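Agglutinin alpha chain (Artocarpus integer, PDB 4R6R) binds D-galactose and the T-antigen disaccharide Gal-beta1,3-GalNAc as a tetrameric jacalin-family lectin, and selectively recognises human serum IgA-1. Local coordinates at residues 13-19 and 51-57; 21-25 and 80-84. All coordinates share one frame. Residue numbers count along the deposited sequence, not the author numbering.

Contact 1 of 2, residues 13-19 and 51-57; sequences REINLSY and FTPVKIS. With EDO (1,2-ethanediol), chain J.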
loop_
_atom_site.group_PDB
_atom_site.type_symbol
_atom_site.label_atom_id
_atom_site.label_comp_id
_atom_site.label_asym_id
_atom_site.label_seq_id
_atom_site.Cartn_x
_atom_site.Cartn_y
_atom_site.Cartn_z
ATOM N N ARG A 13 11.811 10.679 -12.761
ATOM C CA ARG A 13 12.479 10.748 -14.062
ATOM C C ARG A 13 13.822 11.467 -14.026
ATOM O O ARG A 13 14.730 11.061 -14.732
ATOM C CB ARG A 13 11.571 11.426 -15.119
ATOM C CG ARG A 13 10.424 10.474 -15.493
ATOM C CD ARG A 13 9.348 11.288 -16.278
ATOM N NE ARG A 13 8.286 10.388 -16.828
ATOM C CZ ARG A 13 8.382 9.725 -17.981
ATOM N NH1 ARG A 13 7.355 8.964 -18.365
ATOM N NH2 ARG A 13 9.459 9.898 -18.769
ATOM N N GLU A 14 13.957 12.541 -13.276
ATOM C CA GLU A 14 15.193 13.318 -13.272
ATOM C C GLU A 14 15.265 14.110 -11.991
ATOM O O GLU A 14 14.237 14.567 -11.410
ATOM C CB GLU A 14 15.122 14.282 -14.468
ATOM C CG GLU A 14 16.346 15.156 -14.653
ATOM C CD GLU A 14 16.178 15.980 -15.932
ATOM O OE1 GLU A 14 16.424 15.410 -17.032
ATOM O OE2 GLU A 14 15.819 17.169 -15.877
ATOM N N ILE A 15 16.504 14.264 -11.503
ATOM C CA ILE A 15 16.721 15.144 -10.323
ATOM C C ILE A 15 17.721 16.212 -10.778
ATOM O O ILE A 15 18.769 15.886 -11.394
ATOM C CB ILE A 15 17.324 14.342 -9.190
ATOM C CG1 ILE A 15 16.258 13.360 -8.646
ATOM C CG2 ILE A 15 17.634 15.257 -8.050
ATOM C CD1 ILE A 15 16.745 12.387 -7.577
ATOM N N ASN A 16 17.360 17.451 -10.534
ATOM C CA ASN A 16 18.246 18.583 -10.818
ATOM C C ASN A 16 18.608 19.267 -9.489
ATOM O O ASN A 16 17.755 19.838 -8.831
ATOM C CB ASN A 16 17.536 19.563 -11.721
ATOM C CG ASN A 16 17.305 19.005 -13.089
ATOM O OD1 ASN A 16 18.214 18.910 -13.897
ATOM N ND2 ASN A 16 16.085 18.652 -13.346
ATOM N N LEU A 17 19.876 19.175 -9.089
ATOM C CA LEU A 17 20.273 19.760 -7.812
ATOM C C LEU A 17 21.560 20.552 -8.027
ATOM O O LEU A 17 22.189 20.501 -9.122
ATOM C CB LEU A 17 20.425 18.709 -6.707
ATOM C CG LEU A 17 21.557 17.691 -6.899
ATOM C CD1 LEU A 17 22.895 18.261 -6.420
ATOM C CD2 LEU A 17 21.259 16.459 -6.052
ATOM N N SER A 18 21.831 21.422 -7.070
ATOM C CA SER A 18 23.100 22.141 -7.135
ATOM C C SER A 18 23.831 21.924 -5.851
ATOM O O SER A 18 23.256 21.596 -4.819
ATOM C CB SER A 18 22.901 23.570 -7.521
ATOM O OG SER A 18 22.367 24.311 -6.418
ATOM N N TYR A 19 25.159 22.097 -5.895
ATOM C CA TYR A 19 26.005 21.857 -4.734
ATOM C C TYR A 19 27.271 22.649 -4.814
ATOM O O TYR A 19 27.614 23.224 -5.840
ATOM C CB TYR A 19 26.375 20.344 -4.663
ATOM C CG TYR A 19 27.280 19.904 -5.814
ATOM C CD1 TYR A 19 26.712 19.500 -7.012
ATOM C CD2 TYR A 19 28.701 19.927 -5.738
ATOM C CE1 TYR A 19 27.506 19.154 -8.106
ATOM C CE2 TYR A 19 29.480 19.545 -6.830
ATOM C CZ TYR A 19 28.843 19.138 -7.982
ATOM O OH TYR A 19 29.601 18.755 -9.116
ATOM N N PHE A 51 26.450 27.926 -6.636
ATOM C CA PHE A 51 26.462 26.464 -6.674
ATOM C C PHE A 51 26.742 25.889 -8.073
ATOM O O PHE A 51 26.528 26.583 -9.080
ATOM C CB PHE A 51 25.134 25.915 -6.200
ATOM C CG PHE A 51 24.817 26.258 -4.776
ATOM C CD1 PHE A 51 25.327 25.492 -3.752
ATOM C CD2 PHE A 51 23.993 27.329 -4.464
ATOM C CE1 PHE A 51 25.046 25.754 -2.425
ATOM C CE2 PHE A 51 23.681 27.597 -3.135
ATOM C CZ PHE A 51 24.231 26.849 -2.110
ATOM N N THR A 52 27.221 24.655 -8.128
ATOM C CA THR A 52 27.374 23.907 -9.392
ATOM C C THR A 52 26.137 23.050 -9.656
ATOM O O THR A 52 25.798 22.255 -8.784
ATOM C CB THR A 52 28.565 22.993 -9.198
ATOM O OG1 THR A 52 29.717 23.858 -9.063
ATOM C CG2 THR A 52 28.815 22.096 -10.403
ATOM N N PRO A 53 25.470 23.243 -10.780
ATOM C CA PRO A 53 24.301 22.379 -11.065
ATOM C C PRO A 53 24.687 21.037 -11.636
ATOM O O PRO A 53 25.688 20.843 -12.318
ATOM C CB PRO A 53 23.564 23.154 -12.175
ATOM C CG PRO A 53 24.694 23.894 -12.913
ATOM C CD PRO A 53 25.564 24.349 -11.770
ATOM N N VAL A 54 23.859 20.054 -11.320
ATOM C CA VAL A 54 24.017 18.734 -11.920
ATOM C C VAL A 54 22.620 18.179 -12.275
ATOM O O VAL A 54 21.630 18.374 -11.542
ATOM C CB VAL A 54 24.816 17.753 -11.060
ATOM C CG1 VAL A 54 24.105 17.470 -9.781
ATOM C CG2 VAL A 54 25.064 16.433 -11.822
ATOM N N LYS A 55 22.555 17.496 -13.439
ATOM C CA LYS A 55 21.287 16.955 -13.907
ATOM C C LYS A 55 21.435 15.442 -13.885
ATOM O O LYS A 55 22.346 14.907 -14.561
ATOM C CB LYS A 55 20.996 17.415 -15.345
ATOM C CG LYS A 55 19.647 16.929 -15.856
ATOM C CD LYS A 55 19.512 17.269 -17.338
ATOM C CE LYS A 55 19.218 18.752 -17.501
ATOM N NZ LYS A 55 17.959 19.081 -16.766
ATOM N N ILE A 56 20.595 14.761 -13.089
ATOM C CA ILE A 56 20.634 13.280 -13.011
ATOM C C ILE A 56 19.411 12.837 -13.782
ATOM O O ILE A 56 18.270 12.836 -13.304
ATOM C CB ILE A 56 20.530 12.841 -11.554
ATOM C CG1 ILE A 56 21.717 13.444 -10.777
ATOM C CG2 ILE A 56 20.337 11.303 -11.424
ATOM C CD1 ILE A 56 21.547 13.425 -9.272
ATOM N N SER A 57 19.638 12.366 -14.984
ATOM C CA SER A 57 18.576 11.968 -15.865
ATOM C C SER A 57 18.460 10.451 -15.870
ATOM O O SER A 57 19.308 9.753 -16.427
ATOM C CB SER A 57 18.863 12.461 -17.325
ATOM O OG SER A 57 18.768 13.869 -17.374
HETATM C C1 EDO J . 23.706 15.558 -17.445
HETATM O O1 EDO J . 22.390 15.053 -17.739
HETATM C C2 EDO J . 24.143 16.529 -18.540
HETATM O O2 EDO J . 23.563 17.829 -18.331
HETATM O O HOH W 1 20.308 20.707 -13.768
#
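On the inward face of this antiparallel pair, part of a four-stranded sheet of the beta-prism fold (type I), Leu17 CD1 lies 3.7 Å from Val54 CG1, and Ile15 packs beside Ile56. Phe86 of strand 78-88 touches Ile15, Leu17 and Ile56, so this face closes onto the neighbouring sheet of the prism. Toward the end of the strand, the Tyr19 ring takes Thr52 CB over its face in a CH-pi contact, 4.2 Å from the centroid. Strands 14-19 and 52-57 run at 154°, paired by six backbone hydrogen bonds through Ile15-Ile56, Leu17-Val54 and Tyr19-Thr52; Ile56 N to Ile15 O is 2.7 Å. The other face, apart from Pro53, is polar. Lys55 NZ forms a salt bridge to Glu14 OE2 (3.0 Å) and a hydrogen bond to Asn16 OD1 (2.9 Å), while Asn16 ND2 bonds both Glu14 OE2 and Gln29. The second carboxylate oxygen, Glu14 OE1, accepts a hydrogen bond from Ser57 OG at 2.8 Å.

Contact 2 of 2, residues 21-25 and 80-84; sequences KETAI and VVRSL
Arg82 turns its CA-to-CB bond away from the loop 21-25, yet its side chain folds back (chi1 m, chi2 t, chi3 p) so that the guanidinium grips one backbone carbonyl with two donors: Arg82 NE lies 2.8 Å and Arg82 NH2 3.0 Å from Thr23 O, which sits near the guanidinium plane at its edge. The two chain directions, CA 22 to 25 and CA 80 to 84, stand 82° apart, so the contact is local; the nearest CA pair is Ala24 and Arg82, 3.8 Å apart. Both segments carry a classic beta bulge: Thr23 and Ala24 face Asn20, and Arg82 and Ser83 face Tyr71. Arg82 accordingly has phi/psi -77/-30, and Ala24 is almost fully extended at -167/-175. Ile25 N donates to Val81 O at 3.1 Å, and Ala24 CA makes a CA-H...O contact of 3.4 Å with Arg82 O. Ala24 CB points toward the strand, 3.7 Å from Val80 CG2. Ile25, m at chi1 and chi2, sets CG1 4.0 Å from Leu84 CD1. This is a junction between two sheets of the beta-prism, beside the galactoside pocket that includes Val80. Ala24 and Ile25 pack against Val80, Val81 and Leu84, while the loop offers main-chain groups, Thr23 O to the Arg82 guanidinium and Ile25 N to Val81 O, so the polar part of the contact does not depend on the loop's side chains.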
loop_
_atom_site.group_PDB
_atom_site.type_symbol
_atom_site.label_atom_id
_atom_site.label_comp_id
_atom_site.label_asym_id
_atom_site.label_seq_id
_atom_site.Cartn_x
_atom_site.Cartn_y
_atom_site.Cartn_z
ATOM N N LYS A 21 31.375 22.327 -3.465
ATOM C CA LYS A 21 32.330 21.391 -2.976
ATOM C C LYS A 21 33.020 21.836 -1.669
ATOM O O LYS A 21 33.801 21.083 -1.131
ATOM C CB LYS A 21 33.396 21.165 -4.072
ATOM C CG LYS A 21 32.831 20.590 -5.377
ATOM C CD LYS A 21 33.999 20.491 -6.373
ATOM C CE LYS A 21 33.489 19.798 -7.663
ATOM N NZ LYS A 21 34.585 19.749 -8.671
ATOM N N GLU A 22 32.669 23.014 -1.151
ATOM C CA GLU A 22 33.151 23.426 0.137
ATOM C C GLU A 22 32.069 23.576 1.147
ATOM O O GLU A 22 32.392 23.735 2.346
ATOM C CB GLU A 22 33.979 24.716 0.094
ATOM C CG GLU A 22 35.225 24.555 -0.802
ATOM C CD GLU A 22 36.185 25.719 -0.727
ATOM O OE1 GLU A 22 35.855 26.679 0.008
ATOM O OE2 GLU A 22 37.226 25.712 -1.441
ATOM N N THR A 23 30.789 23.469 0.743
ATOM C CA THR A 23 29.740 23.682 1.770
ATOM C C THR A 23 28.748 22.522 1.824
ATOM O O THR A 23 28.899 21.647 2.668
ATOM C CB THR A 23 29.026 25.030 1.581
ATOM O OG1 THR A 23 28.549 25.180 0.241
ATOM C CG2 THR A 23 30.037 26.211 1.843
ATOM N N ALA A 24 27.742 22.569 0.968
ATOM C CA ALA A 24 26.605 21.653 1.118
ATOM C C ALA A 24 25.742 21.692 -0.170
ATOM O O ALA A 24 26.083 22.373 -1.176
ATOM C CB ALA A 24 25.787 22.080 2.355
ATOM N N ILE A 25 24.611 20.959 -0.106
ATOM C CA ILE A 25 23.629 20.999 -1.177
ATOM C C ILE A 25 22.871 22.306 -1.139
ATOM O O ILE A 25 22.511 22.830 -0.055
ATOM C CB ILE A 25 22.632 19.798 -1.020
ATOM C CG1 ILE A 25 23.412 18.481 -0.939
ATOM C CG2 ILE A 25 21.499 19.847 -2.058
ATOM C CD1 ILE A 25 24.081 18.140 -2.280
ATOM N N VAL A 80 22.986 21.064 8.206
ATOM C CA VAL A 80 22.418 21.001 6.814
ATOM C C VAL A 80 22.824 19.668 6.162
ATOM O O VAL A 80 23.595 18.923 6.729
ATOM C CB VAL A 80 22.875 22.228 5.954
ATOM C CG1 VAL A 80 22.426 23.537 6.640
ATOM C CG2 VAL A 80 24.388 22.243 5.793
ATOM N N VAL A 81 22.228 19.356 5.006
ATOM C CA VAL A 81 22.601 18.187 4.258
ATOM C C VAL A 81 23.813 18.607 3.403
ATOM O O VAL A 81 23.695 19.372 2.448
ATOM C CB VAL A 81 21.439 17.764 3.362
ATOM C CG1 VAL A 81 21.823 16.540 2.521
ATOM C CG2 VAL A 81 20.262 17.477 4.280
ATOM N N ARG A 82 24.975 18.157 3.856
ATOM C CA ARG A 82 26.241 18.497 3.225
ATOM C C ARG A 82 26.527 17.719 1.925
ATOM O O ARG A 82 27.167 18.268 1.039
ATOM C CB ARG A 82 27.411 18.306 4.185
ATOM C CG ARG A 82 27.295 19.306 5.358
ATOM C CD ARG A 82 28.619 19.561 6.045
ATOM N NE ARG A 82 29.390 20.466 5.167
ATOM C CZ ARG A 82 30.675 20.758 5.369
ATOM N NH1 ARG A 82 31.333 20.228 6.413
ATOM N NH2 ARG A 82 31.283 21.550 4.540
ATOM N N SER A 83 26.033 16.460 1.775
ATOM C CA SER A 83 26.240 15.734 0.555
ATOM C C SER A 83 25.073 14.796 0.349
ATOM O O SER A 83 24.412 14.396 1.287
ATOM C CB SER A 83 27.555 14.916 0.649
ATOM O OG SER A 83 27.880 14.130 -0.446
ATOM N N LEU A 84 24.903 14.454 -0.912
ATOM C CA LEU A 84 23.945 13.393 -1.350
ATOM C C LEU A 84 24.607 12.538 -2.386
ATOM O O LEU A 84 25.350 13.013 -3.287
ATOM C CB LEU A 84 22.693 13.982 -1.987
ATOM C CG LEU A 84 21.811 14.736 -1.013
ATOM C CD1 LEU A 84 20.746 15.551 -1.770
ATOM C CD2 LEU A 84 21.114 13.742 -0.068
#

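Overall arrangement
Both contacts draw on the hairpin of strands 11-19 and 25-34: its first strand pairs with 52-57 in contact 1, and its turn docks on strand 78-88 in contact 2. Their centres are 13 Å apart, but they touch directly. Phe51 CE1 lies 3.8 Å from Ala24 O, Ser18 O 3.7 Å from Ile25 CG2, and Tyr19 CB 4.0 Å from Ile25 CD1. Contact 1 belongs within one sheet, whereas contact 2 joins that sheet's turn to another. The bound 4-nitrophenyl beta-D-galactopyranoside lies about 4 Å from the Val80 side chain and about 8 Å from that of Phe51, placing contact 2 at the sugar site and contact 1 farther back.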